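Local coordinates for protein probable exosome complex exonuclease 2 (Methanothermobacter thermautotrophicus, PDB 2WNR) that probably serves as the non-catalytic Rrp42 subunit of the archaeal exosome, helping to structure the RNA-degrading active site of Rrp41, at residues 127-135 / 167-177; 190-198 / 258-266. All coordinates share one frame; numbering follows the deposited sequence.

Interaction 1: residues 127-135 / 167-177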
loop_
_atom_site.group_PDB
_atom_site.type_symbol
_atom_site.label_atom_id
_atom_site.label_comp_id
_atom_site.label_asym_id
_atom_site.label_seq_id
_atom_site.Cartn_x
_atom_site.Cartn_y
_atom_site.Cartn_z
ATOM N N CYS A 127 -30.147 -4.609 -10.932
ATOM C CA CYS A 127 -30.681 -3.814 -9.840
ATOM C C CYS A 127 -31.440 -4.712 -8.861
ATOM O O CYS A 127 -32.054 -5.697 -9.277
ATOM C CB CYS A 127 -31.645 -2.754 -10.387
ATOM S SG CYS A 127 -31.739 -1.265 -9.382
ATOM N N ILE A 128 -31.368 -4.398 -7.570
ATOM C CA ILE A 128 -32.294 -4.988 -6.598
ATOM C C ILE A 128 -33.150 -3.876 -5.984
ATOM O O ILE A 128 -34.340 -3.813 -6.250
ATOM C CB ILE A 128 -31.602 -5.865 -5.523
ATOM C CG1 ILE A 128 -31.172 -7.207 -6.120
ATOM C CG2 ILE A 128 -32.531 -6.118 -4.340
ATOM C CD1 ILE A 128 -29.684 -7.349 -6.292
ATOM N N ILE A 129 -32.534 -3.007 -5.182
ATOM C CA ILE A 129 -33.162 -1.754 -4.771
ATOM C C ILE A 129 -32.368 -0.563 -5.303
ATOM O O ILE A 129 -31.227 -0.327 -4.889
ATOM C CB ILE A 129 -33.320 -1.640 -3.245
ATOM C CG1 ILE A 129 -34.188 -2.789 -2.712
ATOM C CG2 ILE A 129 -33.927 -0.276 -2.885
ATOM C CD1 ILE A 129 -34.173 -2.961 -1.194
ATOM N N GLU A 130 -32.992 0.170 -6.225
ATOM C CA GLU A 130 -32.442 1.391 -6.818
ATOM C C GLU A 130 -31.770 2.293 -5.770
ATOM O O GLU A 130 -32.411 2.726 -4.797
ATOM C CB GLU A 130 -33.567 2.151 -7.522
ATOM C CG GLU A 130 -33.186 3.060 -8.695
ATOM C CD GLU A 130 -34.439 3.717 -9.329
ATOM O OE1 GLU A 130 -34.291 4.639 -10.168
ATOM O OE2 GLU A 130 -35.578 3.311 -8.986
ATOM N N GLY A 131 -30.478 2.549 -5.969
ATOM C CA GLY A 131 -29.712 3.460 -5.119
ATOM C C GLY A 131 -29.279 2.916 -3.768
ATOM O O GLY A 131 -29.098 3.693 -2.820
ATOM N N SER A 132 -29.087 1.594 -3.688
ATOM C CA SER A 132 -28.801 0.909 -2.421
ATOM C C SER A 132 -28.239 -0.510 -2.590
ATOM O O SER A 132 -27.136 -0.789 -2.120
ATOM C CB SER A 132 -30.052 0.874 -1.533
ATOM O OG SER A 132 -29.742 0.415 -0.230
ATOM N N LYS A 133 -29.005 -1.402 -3.229
ATOM C CA LYS A 133 -28.606 -2.812 -3.387
ATOM C C LYS A 133 -28.682 -3.275 -4.839
ATOM O O LYS A 133 -29.739 -3.205 -5.464
ATOM C CB LYS A 133 -29.465 -3.732 -2.510
ATOM C CG LYS A 133 -29.340 -3.500 -1.008
ATOM C CD LYS A 133 -28.279 -4.384 -0.395
ATOM C CE LYS A 133 -28.322 -4.363 1.118
ATOM N NZ LYS A 133 -27.764 -3.097 1.659
ATOM N N VAL A 134 -27.552 -3.726 -5.373
ATOM C CA VAL A 134 -27.507 -4.315 -6.711
ATOM C C VAL A 134 -26.506 -5.471 -6.783
ATOM O O VAL A 134 -25.669 -5.635 -5.898
ATOM C CB VAL A 134 -27.168 -3.287 -7.849
ATOM C CG1 VAL A 134 -28.131 -2.098 -7.881
ATOM C CG2 VAL A 134 -25.688 -2.887 -7.878
ATOM N N TRP A 135 -26.588 -6.257 -7.850
ATOM C CA TRP A 135 -25.644 -7.339 -8.080
ATOM C C TRP A 135 -24.317 -6.809 -8.622
ATOM O O TRP A 135 -24.281 -6.080 -9.613
ATOM C CB TRP A 135 -26.226 -8.387 -9.033
ATOM C CG TRP A 135 -27.083 -9.429 -8.373
ATOM C CD1 TRP A 135 -28.409 -9.653 -8.594
ATOM C CD2 TRP A 135 -26.671 -10.398 -7.399
ATOM N NE1 TRP A 135 -28.852 -10.695 -7.819
ATOM C CE2 TRP A 135 -27.807 -11.173 -7.076
ATOM C CE3 TRP A 135 -25.449 -10.690 -6.770
ATOM C CZ2 TRP A 135 -27.767 -12.219 -6.149
ATOM C CZ3 TRP A 135 -25.408 -11.732 -5.841
ATOM C CH2 TRP A 135 -26.566 -12.481 -5.540
ATOM N N ILE A 167 -26.862 -17.240 -11.235
ATOM C CA ILE A 167 -26.916 -16.533 -9.947
ATOM C C ILE A 167 -28.251 -16.723 -9.232
ATOM O O ILE A 167 -29.285 -16.876 -9.886
ATOM C CB ILE A 167 -26.608 -15.017 -10.077
ATOM C CG1 ILE A 167 -27.659 -14.302 -10.933
ATOM C CG2 ILE A 167 -25.210 -14.801 -10.622
ATOM C CD1 ILE A 167 -27.694 -12.795 -10.730
ATOM N N PRO A 168 -28.235 -16.717 -7.886
ATOM C CA PRO A 168 -29.474 -16.882 -7.125
ATOM C C PRO A 168 -30.454 -15.732 -7.363
ATOM O O PRO A 168 -30.036 -14.597 -7.618
ATOM C CB PRO A 168 -29.000 -16.885 -5.669
ATOM C CG PRO A 168 -27.686 -16.191 -5.694
ATOM C CD PRO A 168 -27.068 -16.566 -6.998
ATOM N N ALA A 169 -31.746 -16.041 -7.308
ATOM C CA ALA A 169 -32.777 -15.028 -7.430
ATOM C C ALA A 169 -32.749 -14.136 -6.199
ATOM O O ALA A 169 -32.721 -14.619 -5.067
ATOM C CB ALA A 169 -34.138 -15.667 -7.595
ATOM N N ALA A 170 -32.729 -12.832 -6.436
ATOM C CA ALA A 170 -32.787 -11.860 -5.358
ATOM C C ALA A 170 -34.180 -11.201 -5.283
ATOM O O ALA A 170 -34.539 -10.370 -6.122
ATOM C CB ALA A 170 -31.684 -10.827 -5.522
ATOM N N GLU A 171 -34.961 -11.607 -4.286
ATOM C CA GLU A 171 -36.300 -11.043 -4.055
ATOM C C GLU A 171 -36.238 -9.899 -3.048
ATOM O O GLU A 171 -35.325 -9.841 -2.211
ATOM C CB GLU A 171 -37.295 -12.119 -3.582
ATOM C CG GLU A 171 -38.078 -12.814 -4.705
ATOM C CD GLU A 171 -37.346 -13.996 -5.336
ATOM O OE1 GLU A 171 -36.089 -14.032 -5.301
ATOM O OE2 GLU A 171 -38.028 -14.890 -5.882
ATOM N N VAL A 172 -37.198 -8.982 -3.148
ATOM C CA VAL A 172 -37.306 -7.875 -2.200
ATOM C C VAL A 172 -38.519 -8.076 -1.306
ATOM O O VAL A 172 -39.661 -8.161 -1.782
ATOM C CB VAL A 172 -37.391 -6.496 -2.897
ATOM C CG1 VAL A 172 -37.233 -5.373 -1.875
ATOM C CG2 VAL A 172 -36.328 -6.377 -3.989
ATOM N N GLU A 173 -38.245 -8.122 -0.005
ATOM C CA GLU A 173 -39.252 -8.363 1.019
ATOM C C GLU A 173 -38.894 -7.557 2.262
ATOM O O GLU A 173 -37.728 -7.540 2.683
ATOM C CB GLU A 173 -39.272 -9.847 1.358
ATOM C CG GLU A 173 -40.634 -10.399 1.661
ATOM C CD GLU A 173 -40.568 -11.637 2.525
ATOM O OE1 GLU A 173 -40.092 -11.524 3.674
ATOM O OE2 GLU A 173 -41.001 -12.715 2.063
ATOM N N ASP A 174 -39.897 -6.889 2.834
ATOM C CA ASP A 174 -39.747 -6.010 4.011
ATOM C C ASP A 174 -38.846 -4.779 3.814
ATOM O O ASP A 174 -39.067 -3.748 4.446
ATOM C CB ASP A 174 -39.332 -6.799 5.270
ATOM C CG ASP A 174 -40.466 -6.925 6.305
ATOM O OD1 ASP A 174 -40.158 -7.252 7.474
ATOM O OD2 ASP A 174 -41.655 -6.699 5.968
ATOM N N GLY A 175 -37.845 -4.886 2.944
ATOM C CA GLY A 175 -36.860 -3.828 2.761
ATOM C C GLY A 175 -35.451 -4.394 2.742
ATOM O O GLY A 175 -34.521 -3.768 2.214
ATOM N N GLU A 176 -35.291 -5.581 3.325
ATOM C CA GLU A 176 -34.024 -6.312 3.253
ATOM C C GLU A 176 -33.952 -7.121 1.951
ATOM O O GLU A 176 -34.960 -7.275 1.250
ATOM C CB GLU A 176 -33.839 -7.217 4.481
ATOM C CG GLU A 176 -33.898 -6.480 5.825
ATOM C CD GLU A 176 -33.022 -7.121 6.889
ATOM O OE1 GLU A 176 -31.784 -7.203 6.678
ATOM O OE2 GLU A 176 -33.569 -7.527 7.940
ATOM N N VAL A 177 -32.761 -7.624 1.629
ATOM C CA VAL A 177 -32.564 -8.369 0.383
ATOM C C VAL A 177 -32.501 -9.877 0.615
ATOM O O VAL A 177 -31.487 -10.422 1.075
ATOM C CB VAL A 177 -31.337 -7.862 -0.413
ATOM C CG1 VAL A 177 -31.178 -8.624 -1.723
ATOM C CG2 VAL A 177 -31.484 -6.384 -0.688
#

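Interaction 2: residues 190-198 / 258-266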
loop_
_atom_site.group_PDB
_atom_site.type_symbol
_atom_site.label_atom_id
_atom_site.label_comp_id
_atom_site.label_asym_id
_atom_site.label_seq_id
_atom_site.Cartn_x
_atom_site.Cartn_y
_atom_site.Cartn_z
ATOM N N ASN A 190 -27.846 -9.650 -23.331
ATOM C CA ASN A 190 -28.543 -9.026 -24.455
ATOM C C ASN A 190 -27.958 -9.400 -25.812
ATOM O O ASN A 190 -28.693 -9.561 -26.794
ATOM C CB ASN A 190 -28.576 -7.505 -24.289
ATOM C CG ASN A 190 -29.703 -7.037 -23.381
ATOM O OD1 ASN A 190 -30.665 -7.765 -23.128
ATOM N ND2 ASN A 190 -29.589 -5.809 -22.891
ATOM N N ARG A 191 -26.631 -9.532 -25.849
ATOM C CA ARG A 191 -25.882 -9.837 -27.069
ATOM C C ARG A 191 -24.432 -10.228 -26.775
ATOM O O ARG A 191 -23.948 -10.066 -25.658
ATOM C CB ARG A 191 -25.928 -8.668 -28.064
ATOM C CG ARG A 191 -25.754 -7.261 -27.477
ATOM C CD ARG A 191 -26.051 -6.228 -28.551
ATOM N NE ARG A 191 -26.384 -4.907 -28.020
ATOM C CZ ARG A 191 -27.599 -4.525 -27.616
ATOM N NH1 ARG A 191 -27.784 -3.291 -27.162
ATOM N NH2 ARG A 191 -28.626 -5.367 -27.652
ATOM N N LYS A 192 -23.753 -10.760 -27.785
ATOM C CA LYS A 192 -22.363 -11.179 -27.639
ATOM C C LYS A 192 -21.449 -10.286 -28.452
ATOM O O LYS A 192 -21.867 -9.684 -29.441
ATOM C CB LYS A 192 -22.179 -12.635 -28.074
ATOM C CG LYS A 192 -22.503 -13.661 -26.997
ATOM C CD LYS A 192 -22.831 -15.021 -27.598
ATOM C CE LYS A 192 -24.300 -15.117 -27.950
ATOM N NZ LYS A 192 -24.605 -16.364 -28.703
ATOM N N ALA A 193 -20.204 -10.196 -28.005
ATOM C CA ALA A 193 -19.154 -9.504 -28.728
ATOM C C ALA A 193 -17.850 -10.248 -28.468
ATOM O O ALA A 193 -17.655 -10.809 -27.385
ATOM C CB ALA A 193 -19.052 -8.077 -28.264
ATOM N N LEU A 194 -16.970 -10.280 -29.460
ATOM C CA LEU A 194 -15.650 -10.873 -29.273
ATOM C C LEU A 194 -14.573 -10.005 -29.913
ATOM O O LEU A 194 -14.886 -9.011 -30.578
ATOM C CB LEU A 194 -15.597 -12.311 -29.808
ATOM C CG LEU A 194 -16.369 -13.397 -29.043
ATOM C CD1 LEU A 194 -16.249 -14.730 -29.750
ATOM C CD2 LEU A 194 -15.929 -13.530 -27.583
ATOM N N MET A 195 -13.312 -10.399 -29.730
ATOM C CA MET A 195 -12.194 -9.555 -30.102
ATOM C C MET A 195 -11.127 -10.251 -30.941
ATOM O O MET A 195 -10.751 -11.404 -30.690
ATOM C CB MET A 195 -11.571 -8.972 -28.841
ATOM C CG MET A 195 -10.423 -8.022 -29.064
ATOM S SD MET A 195 -10.061 -7.102 -27.556
ATOM C CE MET A 195 -11.459 -5.966 -27.521
ATOM N N CYS A 196 -10.641 -9.514 -31.934
ATOM C CA CYS A 196 -9.527 -9.930 -32.767
ATOM C C CYS A 196 -8.353 -8.983 -32.565
ATOM O O CYS A 196 -8.519 -7.764 -32.647
ATOM C CB CYS A 196 -9.946 -9.904 -34.227
ATOM S SG CYS A 196 -11.138 -11.158 -34.672
ATOM N N THR A 197 -7.176 -9.547 -32.297
ATOM C CA THR A 197 -5.949 -8.773 -32.162
ATOM C C THR A 197 -5.031 -9.074 -33.333
ATOM O O THR A 197 -4.799 -10.236 -33.668
ATOM C CB THR A 197 -5.215 -9.082 -30.844
ATOM O OG1 THR A 197 -6.037 -8.690 -29.743
ATOM C CG2 THR A 197 -3.916 -8.308 -30.750
ATOM N N PHE A 198 -4.514 -8.013 -33.944
ATOM C CA PHE A 198 -3.606 -8.103 -35.083
ATOM C C PHE A 198 -2.249 -7.534 -34.718
ATOM O O PHE A 198 -2.158 -6.617 -33.912
ATOM C CB PHE A 198 -4.160 -7.309 -36.266
ATOM C CG PHE A 198 -5.515 -7.753 -36.709
ATOM C CD1 PHE A 198 -5.655 -8.590 -37.798
ATOM C CD2 PHE A 198 -6.656 -7.330 -36.036
ATOM C CE1 PHE A 198 -6.916 -9.007 -38.213
ATOM C CE2 PHE A 198 -7.922 -7.741 -36.445
ATOM C CZ PHE A 198 -8.055 -8.578 -37.531
ATOM N N VAL A 258 -15.100 -12.336 -36.380
ATOM C CA VAL A 258 -15.862 -12.423 -35.122
ATOM C C VAL A 258 -17.149 -13.271 -35.200
ATOM O O VAL A 258 -17.411 -14.053 -34.285
ATOM C CB VAL A 258 -16.126 -11.027 -34.495
ATOM C CG1 VAL A 258 -17.118 -11.115 -33.350
ATOM C CG2 VAL A 258 -14.824 -10.410 -34.027
ATOM N N PRO A 259 -17.957 -13.122 -36.273
ATOM C CA PRO A 259 -19.123 -14.007 -36.421
ATOM C C PRO A 259 -18.765 -15.498 -36.467
ATOM O O PRO A 259 -19.575 -16.334 -36.062
ATOM C CB PRO A 259 -19.742 -13.567 -37.759
ATOM C CG PRO A 259 -18.707 -12.710 -38.417
ATOM C CD PRO A 259 -17.960 -12.067 -37.297
ATOM N N GLN A 260 -17.568 -15.816 -36.960
ATOM C CA GLN A 260 -17.060 -17.185 -36.969
ATOM C C GLN A 260 -16.760 -17.646 -35.545
ATOM O O GLN A 260 -17.228 -18.701 -35.117
ATOM C CB GLN A 260 -15.808 -17.299 -37.848
ATOM C CG GLN A 260 -16.074 -17.148 -39.352
ATOM C CD GLN A 260 -14.800 -17.055 -40.187
ATOM O OE1 GLN A 260 -14.807 -16.497 -41.282
ATOM N NE2 GLN A 260 -13.704 -17.604 -39.672
ATOM N N LEU A 261 -15.988 -16.840 -34.820
ATOM C CA LEU A 261 -15.688 -17.069 -33.407
ATOM C C LEU A 261 -16.946 -17.199 -32.532
ATOM O O LEU A 261 -16.970 -17.988 -31.584
ATOM C CB LEU A 261 -14.789 -15.946 -32.863
ATOM C CG LEU A 261 -13.320 -15.829 -33.303
ATOM C CD1 LEU A 261 -12.631 -14.687 -32.568
ATOM C CD2 LEU A 261 -12.542 -17.126 -33.088
ATOM N N ILE A 262 -17.982 -16.429 -32.866
ATOM C CA ILE A 262 -19.246 -16.426 -32.123
ATOM C C ILE A 262 -20.014 -17.749 -32.233
ATOM O O ILE A 262 -20.597 -18.214 -31.250
ATOM C CB ILE A 262 -20.118 -15.201 -32.515
ATOM C CG1 ILE A 262 -19.703 -13.987 -31.672
ATOM C CG2 ILE A 262 -21.635 -15.497 -32.401
ATOM C CD1 ILE A 262 -20.343 -12.691 -32.106
ATOM N N GLU A 263 -20.011 -18.360 -33.412
ATOM C CA GLU A 263 -20.661 -19.653 -33.547
ATOM C C GLU A 263 -19.795 -20.782 -32.997
ATOM O O GLU A 263 -20.311 -21.843 -32.672
ATOM C CB GLU A 263 -21.145 -19.924 -34.982
ATOM C CG GLU A 263 -20.109 -20.440 -35.976
ATOM C CD GLU A 263 -20.767 -21.160 -37.150
ATOM O OE1 GLU A 263 -20.946 -20.545 -38.227
ATOM O OE2 GLU A 263 -21.132 -22.342 -36.983
ATOM N N TYR A 264 -18.490 -20.544 -32.873
ATOM C CA TYR A 264 -17.590 -21.523 -32.259
ATOM C C TYR A 264 -17.771 -21.541 -30.747
ATOM O O TYR A 264 -17.701 -22.600 -30.118
ATOM C CB TYR A 264 -16.120 -21.254 -32.610
ATOM C CG TYR A 264 -15.192 -22.366 -32.164
ATOM C CD1 TYR A 264 -14.968 -23.478 -32.975
ATOM C CD2 TYR A 264 -14.551 -22.314 -30.925
ATOM C CE1 TYR A 264 -14.129 -24.511 -32.568
ATOM C CE2 TYR A 264 -13.708 -23.341 -30.506
ATOM C CZ TYR A 264 -13.503 -24.439 -31.333
ATOM O OH TYR A 264 -12.675 -25.462 -30.926
ATOM N N LEU A 265 -17.986 -20.363 -30.168
ATOM C CA LEU A 265 -18.303 -20.254 -28.751
ATOM C C LEU A 265 -19.657 -20.894 -28.440
ATOM O O LEU A 265 -19.772 -21.635 -27.459
ATOM C CB LEU A 265 -18.260 -18.792 -28.281
ATOM C CG LEU A 265 -18.804 -18.418 -26.894
ATOM C CD1 LEU A 265 -18.253 -19.307 -25.782
ATOM C CD2 LEU A 265 -18.500 -16.976 -26.596
ATOM N N ASP A 266 -20.661 -20.624 -29.280
ATOM C CA ASP A 266 -22.009 -21.169 -29.083
ATOM C C ASP A 266 -22.036 -22.695 -29.149
ATOM O O ASP A 266 -22.765 -23.341 -28.384
ATOM C CB ASP A 266 -23.002 -20.591 -30.107
ATOM C CG ASP A 266 -23.289 -19.100 -29.892
ATOM O OD1 ASP A 266 -23.027 -18.579 -28.781
ATOM O OD2 ASP A 266 -23.787 -18.453 -30.845
#

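Interaction 1: residues 127-135 / 167-177
Trp135 packs on the start of strand 167-173, with Ile167, Pro168 and Ala170 meeting different parts of its indole. The methyl CD1 of Ile167 sits over one face as a CH-pi contact, 3.8 Å from the centroid of the Trp135 five-membered ring and 12° off its normal. Ile167 carries CG1 between its backbone N and carbonyl carbon (chi1 64°), and CD1 extends from there over the pyrrole part of the indole. At the far end of the ring system, Trp135 CH2 meets Pro168 CG at 3.9 Å. Ala170 contributes its one methyl, CB, 3.6 Å from Trp135 NE1, and the same CB also touches Ile128 CG1 at 3.7 Å, so this one methyl meets both the indole and the isoleucine.

Ile128 divides its branches: CG1 serves Ala170, while Ile128 CG2, anti to the backbone N, reaches both Val172 CG2 and Val177 CG2, each at 3.8 Å. Beyond it, Ile129 CD1 comes up to Val172 CG1 at 4.0 Å and lies beside the carbonyl O of Gly175 in the turn. The aliphatic part of Lys133 runs over Val177, whose CG2 is 3.6 Å from Lys133 CG.

Behind these side chains, a classic beta bulge puts both isoleucines on the same side: Ile128 N and Ile129 N both donate to Lys133 O. Pro66 and Ile68 of strand 58-69 pack against Trp135, and Pro168 also touches Ile179 and Met184. The segments meet mainly through apolar side chains, with strands 133-135 and 167-173 running nearly antiparallel (162°). This is apolar face-to-face packing of a bulged beta hairpin on a second hairpin, joining the mixed sheet of the RNase PH fold to its small three-stranded antiparallel sheet.

Interaction 2: residues 190-198 / 258-266
Strand 193-198 passes over helix 258-266 with their axes 8.2 Å apart at closest approach and their directions 125° apart, the backbones drawing nearest at Leu194 and Val258. Leu194 is the main apolar wedge. Its CG stands anti to the carbonyl carbon (chi1 -70°), and from there Leu194 CD1 reaches Leu261 CB at 3.6 Å and Ile262 CG1 at 4.0 Å. Its CB meets Val258 CG1, while CD2 turns to Leu265. Val258 spreads its two methyls along the strand, the second one, CG2, lying 3.8 Å from Cys196 SG.

This is a helix laid across the four-stranded antiparallel sheet of an RNase PH-family subunit; the strand belongs to the second exoribonuclease-family region. Met195, pointing away from helix 258-266, packs on helix 150-164, so the strand has a helix on either side.

At the strand's N-terminal approach, Lys192 and Asp266 extend from opposite directions into a salt bridge. Lys192 NZ lies 2.7 Å from Asp266 OD1, on the syn side of that oxygen and 21° out of the carboxylate plane; its bond to OD2 is weak. A methionine in place of Lys192 would probably leave the Asp266 carboxylate without its charged mate and free to turn. The same ammonium has a second, long and weak ion pair with Glu227.

In the fold
From the N terminus, the chain first enters interaction 1 at 127-135, then runs through helix 150-164 and returns at 167-177, closing a loop of 31 residues. It goes on through strand 184-186 to 190-198, where interaction 2 opens; after 59 intervening residues it closes at 258-266, near the C-terminal end of helix 244-268. The two loops follow in series, neither nested nor crossed. Interaction 1 ties the mixed sheet to the small three-stranded sheet at the periphery, whereas interaction 2 fastens the last helix to the four-stranded sheet nearer the chain's middle. Their centres are 32 Å apart and their nearest atoms about 12 Å, without touching.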